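Local coordinates for protein condensin complex subunit 3 (Schizosaccharomyces pombe, PDB 5OQR) that serves as a regulatory subunit of the condensin complex, which is required to convert interphase chromatin into mitotic-like condensed chromosomes, at residues A[165-170]-A[191-196]; A[171-176]-A[199-204]; A[178-183]-A[206-211]. All coordinates share one frame; numbering follows the deposited sequence.

How the interactions relate
Three short segments, 165-170, 171-176 and 178-183, follow one another down the chain from the end of helix 158-169 through helix 173-182, and each meets its partner in the same order along 191-196, 199-204 and 206-211. Interaction 1 closes a loop of 20 intervening residues, and interactions 2 and 3 each close one of 22. Because the order is kept, the three loops cross and none nests inside another. Interaction 1 joins helix 158-169 to helix 190-195, whereas interactions 2 and 3 join the start and the later turns of helix 173-182 to helix 202-212. Arg176 and Asp170 tie interactions 1 and 2; Leu167, Leu180 and Val208 bridge interactions 1 and 3.

Interaction 1 of 3, residues A[165-170]-A[191-196]; sequences FLLQND and PFILER
Leu167 and Arg196 show how an aliphatic side chain and the stem of an arginine can share one interface: they slide past each other in opposite directions, with Leu167 CD1 3.7 Å from Arg196 CG. The Arg196 chain bends at chi2 and chi3, and its guanidinium lies with one face against the backbone of the facing helix, Leu167 O sitting 3.5 Å above the plane, over the centre. Its charge is met by other groups: NH1 makes a salt bridge with Glu195 OE1 at 3.5 Å, and NH2 pairs with Asp199. The second branch of Leu167, CD2, lies 4.2 Å from Phe192 CB. Next to it, Gln168 is fully extended, its CG anti to the backbone N (chi1 -179°), and its amide reaches the Phe192 ring obliquely, Gln168 NE2 being 3.4 Å from Phe192 CE1 with the two planes 38° apart. Glu195 carries a second charge partner, a basic side chain of the other protein chain in the assembly. Segment 165-170 lies in HEAT repeat 4 (157-192) and 191-196 straddles its end; the axes of 165-169 and 191-195 come within 10.0 Å at 27°, near-parallel packing consistent with a HEAT solenoid. Helix 173-182 packs against Leu167 through Val179 and Leu180, and helix 202-212 touches Ile193 and Arg196 through Val212 and Val208.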
loop_
_atom_site.group_PDB
_atom_site.type_symbol
_atom_site.label_atom_id
_atom_site.label_comp_id
_atom_site.label_asym_id
_atom_site.label_seq_id
_atom_site.Cartn_x
_atom_site.Cartn_y
_atom_site.Cartn_z
ATOM N N PHE A 165 4.510 -13.204 18.585
ATOM C CA PHE A 165 5.704 -13.548 17.825
ATOM C C PHE A 165 5.355 -14.298 16.546
ATOM O O PHE A 165 5.943 -14.039 15.488
ATOM C CB PHE A 165 6.636 -14.366 18.721
ATOM C CG PHE A 165 7.760 -15.037 17.995
ATOM C CD1 PHE A 165 7.637 -16.348 17.571
ATOM C CD2 PHE A 165 8.949 -14.369 17.761
ATOM C CE1 PHE A 165 8.672 -16.975 16.913
ATOM C CE2 PHE A 165 9.989 -14.993 17.102
ATOM C CZ PHE A 165 9.850 -16.299 16.680
ATOM N N LEU A 166 4.399 -15.226 16.615
ATOM C CA LEU A 166 3.979 -15.956 15.422
ATOM C C LEU A 166 3.092 -15.092 14.535
ATOM O O LEU A 166 3.300 -15.020 13.318
ATOM C CB LEU A 166 3.245 -17.235 15.823
ATOM C CG LEU A 166 4.096 -18.298 16.515
ATOM C CD1 LEU A 166 3.215 -19.396 17.062
ATOM C CD2 LEU A 166 5.123 -18.870 15.552
ATOM N N LEU A 167 2.094 -14.443 15.131
ATOM C CA LEU A 167 1.245 -13.487 14.430
ATOM C C LEU A 167 2.084 -12.548 13.576
ATOM O O LEU A 167 1.676 -12.154 12.480
ATOM C CB LEU A 167 0.423 -12.685 15.442
ATOM C CG LEU A 167 -0.395 -11.513 14.903
ATOM C CD1 LEU A 167 -1.527 -12.023 14.038
ATOM C CD2 LEU A 167 -0.922 -10.662 16.043
ATOM N N GLN A 168 3.263 -12.196 14.078
ATOM C CA GLN A 168 4.098 -11.173 13.469
ATOM C C GLN A 168 5.095 -11.733 12.466
ATOM O O GLN A 168 5.439 -11.043 11.499
ATOM C CB GLN A 168 4.835 -10.417 14.575
ATOM C CG GLN A 168 5.732 -9.286 14.114
ATOM C CD GLN A 168 6.406 -8.554 15.270
ATOM O OE1 GLN A 168 7.349 -7.797 15.056
ATOM N NE2 GLN A 168 5.934 -8.773 16.496
ATOM N N ASN A 169 5.562 -12.969 12.661
ATOM C CA ASN A 169 6.625 -13.527 11.837
ATOM C C ASN A 169 6.301 -14.873 11.205
ATOM O O ASN A 169 7.092 -15.343 10.381
ATOM C CB ASN A 169 7.912 -13.680 12.663
ATOM C CG ASN A 169 8.477 -12.349 13.112
ATOM O OD1 ASN A 169 8.185 -11.875 14.208
ATOM N ND2 ASN A 169 9.287 -11.734 12.258
ATOM N N ASP A 170 5.186 -15.505 11.552
ATOM C CA ASP A 170 4.885 -16.816 10.996
ATOM C C ASP A 170 4.757 -16.716 9.477
ATOM O O ASP A 170 4.045 -15.832 8.979
ATOM C CB ASP A 170 3.595 -17.376 11.590
ATOM C CG ASP A 170 3.322 -18.797 11.142
ATOM O OD1 ASP A 170 2.988 -18.997 9.954
ATOM O OD2 ASP A 170 3.439 -19.716 11.978
ATOM N N PRO A 191 -1.172 -2.942 19.145
ATOM C CA PRO A 191 -0.334 -2.491 18.020
ATOM C C PRO A 191 -0.045 -3.574 16.997
ATOM O O PRO A 191 0.169 -3.262 15.819
ATOM C CB PRO A 191 0.951 -2.019 18.713
ATOM C CG PRO A 191 0.542 -1.695 20.100
ATOM C CD PRO A 191 -0.535 -2.670 20.444
ATOM N N PHE A 192 -0.035 -4.843 17.408
ATOM C CA PHE A 192 0.353 -5.913 16.498
ATOM C C PHE A 192 -0.811 -6.390 15.642
ATOM O O PHE A 192 -0.602 -6.771 14.485
ATOM C CB PHE A 192 0.943 -7.078 17.292
ATOM C CG PHE A 192 2.109 -6.687 18.152
ATOM C CD1 PHE A 192 3.404 -6.785 17.674
ATOM C CD2 PHE A 192 1.908 -6.209 19.436
ATOM C CE1 PHE A 192 4.477 -6.420 18.462
ATOM C CE2 PHE A 192 2.976 -5.843 20.230
ATOM C CZ PHE A 192 4.262 -5.948 19.742
ATOM N N ILE A 193 -2.036 -6.376 16.174
ATOM C CA ILE A 193 -3.181 -6.770 15.361
ATOM C C ILE A 193 -3.456 -5.713 14.301
ATOM O O ILE A 193 -3.876 -6.037 13.184
ATOM C CB ILE A 193 -4.421 -7.034 16.240
ATOM C CG1 ILE A 193 -5.008 -5.727 16.786
ATOM C CG2 ILE A 193 -4.067 -7.985 17.383
ATOM C CD1 ILE A 193 -6.291 -5.905 17.566
ATOM N N LEU A 194 -3.214 -4.441 14.622
ATOM C CA LEU A 194 -3.401 -3.380 13.639
ATOM C C LEU A 194 -2.390 -3.494 12.508
ATOM O O LEU A 194 -2.712 -3.205 11.350
ATOM C CB LEU A 194 -3.300 -2.017 14.322
ATOM C CG LEU A 194 -4.603 -1.398 14.838
ATOM C CD1 LEU A 194 -5.600 -2.444 15.329
ATOM C CD2 LEU A 194 -4.292 -0.393 15.941
ATOM N N GLU A 195 -1.164 -3.916 12.818
ATOM C CA GLU A 195 -0.192 -4.164 11.762
ATOM C C GLU A 195 -0.725 -5.168 10.750
ATOM O O GLU A 195 -0.408 -5.075 9.558
ATOM C CB GLU A 195 1.122 -4.659 12.363
ATOM C CG GLU A 195 2.238 -4.829 11.346
ATOM C CD GLU A 195 3.517 -5.355 11.964
ATOM O OE1 GLU A 195 3.440 -6.297 12.782
ATOM O OE2 GLU A 195 4.600 -4.823 11.637
ATOM N N ARG A 196 -1.540 -6.125 11.197
ATOM C CA ARG A 196 -2.092 -7.114 10.281
ATOM C C ARG A 196 -3.040 -6.486 9.272
ATOM O O ARG A 196 -3.302 -7.090 8.227
ATOM C CB ARG A 196 -2.824 -8.213 11.052
ATOM C CG ARG A 196 -2.063 -8.804 12.230
ATOM C CD ARG A 196 -0.555 -8.881 12.016
ATOM N NE ARG A 196 -0.184 -9.468 10.734
ATOM C CZ ARG A 196 1.051 -9.463 10.244
ATOM N NH1 ARG A 196 2.037 -8.900 10.928
ATOM N NH2 ARG A 196 1.302 -10.019 9.068
#

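Interaction 2 of 3, residues A[171-176]-A[199-204]; sequences PSSEVR and DVDAAN
Two helix starts of the HEAT-repeat solenoid meet here, Arg176 and Ser173 in the first turn of helix 173-182 facing Asp199 and Asp201 just before helix 202-212 and Asn204 in its first turn. Ser172 and Asp201 hold the respective N-cap positions, and Asp201 OD1 caps its helix by accepting from Asn204 N. One polar link is a salt bridge: the bend at chi3 (-61°) sets Arg176 NE before Asp199 OD1, which receives it at 2.9 Å through its syn lone pair, while Arg176 NH1 makes a weak bond to Asp199 OD2 at 3.4 Å. Guanidinium and carboxylate planes are only 23° apart. Asp199 has further work: OD2 takes Asp201 N at 2.7 Å with its anti lone pair, forming an Asx turn, and OD1 also pairs with Arg196. An alanine in place of Asp199 would probably leave Arg176 NE, Arg196 and the Asp201 amide without this shared acceptor and free the turn before the helix to shift. Arg176 NH2 has its own partner in Asp170 O. The amide oxygen of Asn204 is taken by Arg177 NH1. Beside this bridge, Ser173 CB rests 3.9 Å from Asp201 CB, and Asn204 ND2 donates to Ser173 O at 3.1 Å in a nearly straight bond (165°).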
loop_
_atom_site.group_PDB
_atom_site.type_symbol
_atom_site.label_atom_id
_atom_site.label_comp_id
_atom_site.label_asym_id
_atom_site.label_seq_id
_atom_site.Cartn_x
_atom_site.Cartn_y
_atom_site.Cartn_z
ATOM N N PRO A 171 5.412 -17.593 8.709
ATOM C CA PRO A 171 5.324 -17.494 7.242
ATOM C C PRO A 171 4.004 -17.971 6.662
ATOM O O PRO A 171 3.759 -17.740 5.472
ATOM C CB PRO A 171 6.483 -18.377 6.763
ATOM C CG PRO A 171 6.662 -19.371 7.851
ATOM C CD PRO A 171 6.343 -18.652 9.132
ATOM N N SER A 172 3.156 -18.628 7.446
ATOM C CA SER A 172 1.884 -19.145 6.960
ATOM C C SER A 172 0.764 -18.176 7.314
ATOM O O SER A 172 0.651 -17.741 8.465
ATOM C CB SER A 172 1.596 -20.524 7.554
ATOM O OG SER A 172 0.308 -20.978 7.181
ATOM N N SER A 173 -0.063 -17.844 6.321
ATOM C CA SER A 173 -1.151 -16.900 6.549
ATOM C C SER A 173 -2.234 -17.505 7.434
ATOM O O SER A 173 -2.746 -16.837 8.340
ATOM C CB SER A 173 -1.741 -16.451 5.212
ATOM O OG SER A 173 -2.146 -17.560 4.432
ATOM N N GLU A 174 -2.596 -18.767 7.190
ATOM C CA GLU A 174 -3.630 -19.405 7.995
ATOM C C GLU A 174 -3.241 -19.433 9.467
ATOM O O GLU A 174 -4.097 -19.284 10.345
ATOM C CB GLU A 174 -3.893 -20.822 7.489
ATOM C CG GLU A 174 -4.521 -20.879 6.109
ATOM C CD GLU A 174 -4.826 -22.296 5.670
ATOM O OE1 GLU A 174 -4.416 -23.241 6.377
ATOM O OE2 GLU A 174 -5.478 -22.467 4.619
ATOM N N VAL A 175 -1.955 -19.630 9.756
ATOM C CA VAL A 175 -1.505 -19.634 11.143
ATOM C C VAL A 175 -1.677 -18.249 11.751
ATOM O O VAL A 175 -2.289 -18.091 12.813
ATOM C CB VAL A 175 -0.045 -20.113 11.239
ATOM C CG1 VAL A 175 0.380 -20.231 12.698
ATOM C CG2 VAL A 175 0.129 -21.449 10.530
ATOM N N ARG A 176 -1.146 -17.223 11.081
ATOM C CA ARG A 176 -1.304 -15.855 11.563
ATOM C C ARG A 176 -2.767 -15.541 11.848
ATOM O O ARG A 176 -3.099 -14.959 12.886
ATOM C CB ARG A 176 -0.736 -14.871 10.540
ATOM C CG ARG A 176 0.773 -14.920 10.405
ATOM C CD ARG A 176 1.309 -13.695 9.679
ATOM N NE ARG A 176 0.783 -13.572 8.322
ATOM C CZ ARG A 176 1.201 -14.293 7.287
ATOM N NH1 ARG A 176 0.668 -14.109 6.088
ATOM N NH2 ARG A 176 2.143 -15.211 7.450
ATOM N N ASP A 199 -1.420 -6.971 6.323
ATOM C CA ASP A 199 -0.955 -8.316 6.025
ATOM C C ASP A 199 -0.991 -8.561 4.521
ATOM O O ASP A 199 -1.773 -7.951 3.788
ATOM C CB ASP A 199 -1.819 -9.348 6.746
ATOM C CG ASP A 199 -1.214 -10.736 6.725
ATOM O OD1 ASP A 199 -0.567 -11.117 7.722
ATOM O OD2 ASP A 199 -1.385 -11.446 5.712
ATOM N N VAL A 200 -0.128 -9.470 4.058
ATOM C CA VAL A 200 -0.050 -9.737 2.626
ATOM C C VAL A 200 -1.305 -10.456 2.156
ATOM O O VAL A 200 -1.699 -10.336 0.990
ATOM C CB VAL A 200 1.206 -10.556 2.273
ATOM C CG1 VAL A 200 1.459 -10.510 0.777
ATOM C CG2 VAL A 200 2.415 -10.062 3.029
ATOM N N ASP A 201 -1.944 -11.214 3.041
ATOM C CA ASP A 201 -3.131 -11.981 2.693
ATOM C C ASP A 201 -4.376 -11.139 2.939
ATOM O O ASP A 201 -4.542 -10.562 4.019
ATOM C CB ASP A 201 -3.190 -13.272 3.507
ATOM C CG ASP A 201 -4.420 -14.099 3.197
ATOM O OD1 ASP A 201 -5.446 -13.903 3.877
ATOM O OD2 ASP A 201 -4.363 -14.939 2.275
ATOM N N ALA A 202 -5.249 -11.073 1.932
ATOM C CA ALA A 202 -6.449 -10.252 2.044
ATOM C C ALA A 202 -7.346 -10.730 3.179
ATOM O O ALA A 202 -7.912 -9.914 3.915
ATOM C CB ALA A 202 -7.212 -10.263 0.720
ATOM N N ALA A 203 -7.491 -12.047 3.335
ATOM C CA ALA A 203 -8.370 -12.568 4.377
ATOM C C ALA A 203 -7.900 -12.135 5.758
ATOM O O ALA A 203 -8.718 -11.823 6.631
ATOM C CB ALA A 203 -8.455 -14.092 4.288
ATOM N N ASN A 204 -6.585 -12.107 5.979
ATOM C CA ASN A 204 -6.069 -11.655 7.266
ATOM C C ASN A 204 -6.377 -10.182 7.493
ATOM O O ASN A 204 -6.773 -9.787 8.595
ATOM C CB ASN A 204 -4.565 -11.905 7.349
ATOM C CG ASN A 204 -4.213 -13.371 7.228
ATOM O OD1 ASN A 204 -4.810 -14.101 6.437
ATOM N ND2 ASN A 204 -3.246 -13.814 8.021
#

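Interaction 3 of 3, residues A[178-183]-A[206-211]; sequences SVLLNI and KCVYAR
Leu180 has CG anti to the backbone N (chi1 178°), and chi2 of 49° then sets the branch that meets Val208, which turns CG2 anti to its own carbonyl carbon; two methyl groups thus come together between the two helices. Leu180 CD2 meets Val208 CG2 at 3.8 Å, the two side chains crossing at about a right angle. The same Leu180 CD2 lies 4.2 Å from Cys207 CB, so one leucine branch fits against two successive residues of the partner helix. Leu181 makes the second half of the contact. Leu181 CD2 sits against the aliphatic stem of Arg211, 3.8 Å from Arg211 CB and 4.0 Å from Arg211 CD. On its other branch, Leu181 CD1 lies 4.3 Å from Cys207 SG. The contact is thus apolar; Leu180 and Val208 are buried, while Arg211 is exposed. Leu167 of helix 158-169 also packs on Leu180, and Arg196 on Val208, while Tyr209 packs on Val242 and Met249 of helix 240-257. A wider pi-type turn at 208-211 interrupts the regular spacing of the second helix. The axes of 178-182 and 206-211 approach to 10.4 Å at an angle of 20°. Segment 178-183 belongs to HEAT repeat 4, and near-parallel packing of helices two apart in the chain, with helix 190-195 between them, is consistent with the stacking of successive antiparallel helix pairs in a HEAT solenoid.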
loop_
_atom_site.group_PDB
_atom_site.type_symbol
_atom_site.label_atom_id
_atom_site.label_comp_id
_atom_site.label_asym_id
_atom_site.label_seq_id
_atom_site.Cartn_x
_atom_site.Cartn_y
_atom_site.Cartn_z
ATOM N N SER A 178 -5.186 -17.558 12.635
ATOM C CA SER A 178 -5.626 -18.250 13.841
ATOM C C SER A 178 -5.165 -17.512 15.089
ATOM O O SER A 178 -5.934 -17.347 16.043
ATOM C CB SER A 178 -5.104 -19.685 13.841
ATOM O OG SER A 178 -5.639 -20.420 14.926
ATOM N N VAL A 179 -3.908 -17.061 15.103
ATOM C CA VAL A 179 -3.424 -16.254 16.219
ATOM C C VAL A 179 -4.196 -14.945 16.280
ATOM O O VAL A 179 -4.555 -14.459 17.360
ATOM C CB VAL A 179 -1.910 -15.999 16.088
ATOM C CG1 VAL A 179 -1.371 -15.389 17.364
ATOM C CG2 VAL A 179 -1.152 -17.281 15.760
ATOM N N LEU A 180 -4.468 -14.357 15.115
ATOM C CA LEU A 180 -5.173 -13.085 15.053
ATOM C C LEU A 180 -6.589 -13.199 15.599
ATOM O O LEU A 180 -7.146 -12.208 16.087
ATOM C CB LEU A 180 -5.192 -12.594 13.605
ATOM C CG LEU A 180 -5.917 -11.293 13.265
ATOM C CD1 LEU A 180 -5.520 -10.167 14.205
ATOM C CD2 LEU A 180 -5.616 -10.924 11.822
ATOM N N LEU A 181 -7.182 -14.389 15.540
ATOM C CA LEU A 181 -8.579 -14.574 15.907
ATOM C C LEU A 181 -8.782 -15.010 17.353
ATOM O O LEU A 181 -9.925 -15.011 17.821
ATOM C CB LEU A 181 -9.229 -15.606 14.980
ATOM C CG LEU A 181 -9.899 -15.052 13.723
ATOM C CD1 LEU A 181 -10.209 -16.175 12.751
ATOM C CD2 LEU A 181 -11.169 -14.301 14.087
ATOM N N ASN A 182 -7.719 -15.378 18.068
ATOM C CA ASN A 182 -7.854 -15.886 19.426
ATOM C C ASN A 182 -6.978 -15.178 20.446
ATOM O O ASN A 182 -7.103 -15.470 21.640
ATOM C CB ASN A 182 -7.535 -17.389 19.464
ATOM C CG ASN A 182 -8.366 -18.184 18.480
ATOM O OD1 ASN A 182 -9.427 -18.706 18.823
ATOM N ND2 ASN A 182 -7.890 -18.276 17.244
ATOM N N ILE A 183 -6.108 -14.259 20.028
ATOM C CA ILE A 183 -5.259 -13.560 20.985
ATOM C C ILE A 183 -6.081 -12.533 21.759
ATOM O O ILE A 183 -7.120 -12.044 21.301
ATOM C CB ILE A 183 -4.068 -12.902 20.271
ATOM C CG1 ILE A 183 -3.133 -12.244 21.285
ATOM C CG2 ILE A 183 -4.553 -11.874 19.252
ATOM C CD1 ILE A 183 -1.734 -12.021 20.764
ATOM N N LYS A 206 -8.899 -8.488 6.148
ATOM C CA LYS A 206 -10.334 -8.400 6.381
ATOM C C LYS A 206 -10.708 -8.849 7.787
ATOM O O LYS A 206 -11.663 -8.325 8.370
ATOM C CB LYS A 206 -11.071 -9.241 5.342
ATOM C CG LYS A 206 -12.544 -9.398 5.607
ATOM C CD LYS A 206 -13.234 -9.961 4.395
ATOM C CE LYS A 206 -14.459 -10.750 4.776
ATOM N NZ LYS A 206 -15.487 -9.932 5.471
ATOM N N CYS A 207 -9.978 -9.815 8.345
ATOM C CA CYS A 207 -10.298 -10.297 9.683
ATOM C C CYS A 207 -10.139 -9.202 10.727
ATOM O O CYS A 207 -10.877 -9.181 11.718
ATOM C CB CYS A 207 -9.417 -11.494 10.039
ATOM S SG CYS A 207 -10.214 -13.086 9.761
ATOM N N VAL A 208 -9.192 -8.285 10.525
ATOM C CA VAL A 208 -8.956 -7.238 11.515
ATOM C C VAL A 208 -10.181 -6.343 11.637
ATOM O O VAL A 208 -10.597 -5.979 12.743
ATOM C CB VAL A 208 -7.698 -6.425 11.154
ATOM C CG1 VAL A 208 -7.338 -5.482 12.291
ATOM C CG2 VAL A 208 -6.523 -7.341 10.842
ATOM N N TYR A 209 -10.781 -5.978 10.503
ATOM C CA TYR A 209 -11.964 -5.127 10.523
ATOM C C TYR A 209 -13.234 -5.914 10.811
ATOM O O TYR A 209 -14.155 -5.386 11.443
ATOM C CB TYR A 209 -12.115 -4.401 9.185
ATOM C CG TYR A 209 -10.863 -3.704 8.707
ATOM C CD1 TYR A 209 -10.407 -2.548 9.326
ATOM C CD2 TYR A 209 -10.145 -4.194 7.625
ATOM C CE1 TYR A 209 -9.266 -1.908 8.888
ATOM C CE2 TYR A 209 -9.005 -3.560 7.178
ATOM C CZ TYR A 209 -8.569 -2.417 7.813
ATOM O OH TYR A 209 -7.430 -1.781 7.370
ATOM N N ALA A 210 -13.301 -7.170 10.366
ATOM C CA ALA A 210 -14.551 -7.919 10.425
ATOM C C ALA A 210 -14.781 -8.554 11.790
ATOM O O ALA A 210 -15.923 -8.623 12.256
ATOM C CB ALA A 210 -14.561 -8.994 9.339
ATOM N N ARG A 211 -13.725 -9.024 12.446
ATOM C CA ARG A 211 -13.874 -9.794 13.676
ATOM C C ARG A 211 -13.109 -9.219 14.855
ATOM O O ARG A 211 -13.645 -9.169 15.963
ATOM C CB ARG A 211 -13.415 -11.244 13.449
ATOM C CG ARG A 211 -13.963 -11.895 12.186
ATOM C CD ARG A 211 -14.682 -13.197 12.489
ATOM N NE ARG A 211 -15.991 -12.970 13.096
ATOM C CZ ARG A 211 -16.863 -13.931 13.383
ATOM N NH1 ARG A 211 -18.030 -13.624 13.933
ATOM N NH2 ARG A 211 -16.573 -15.199 13.119
#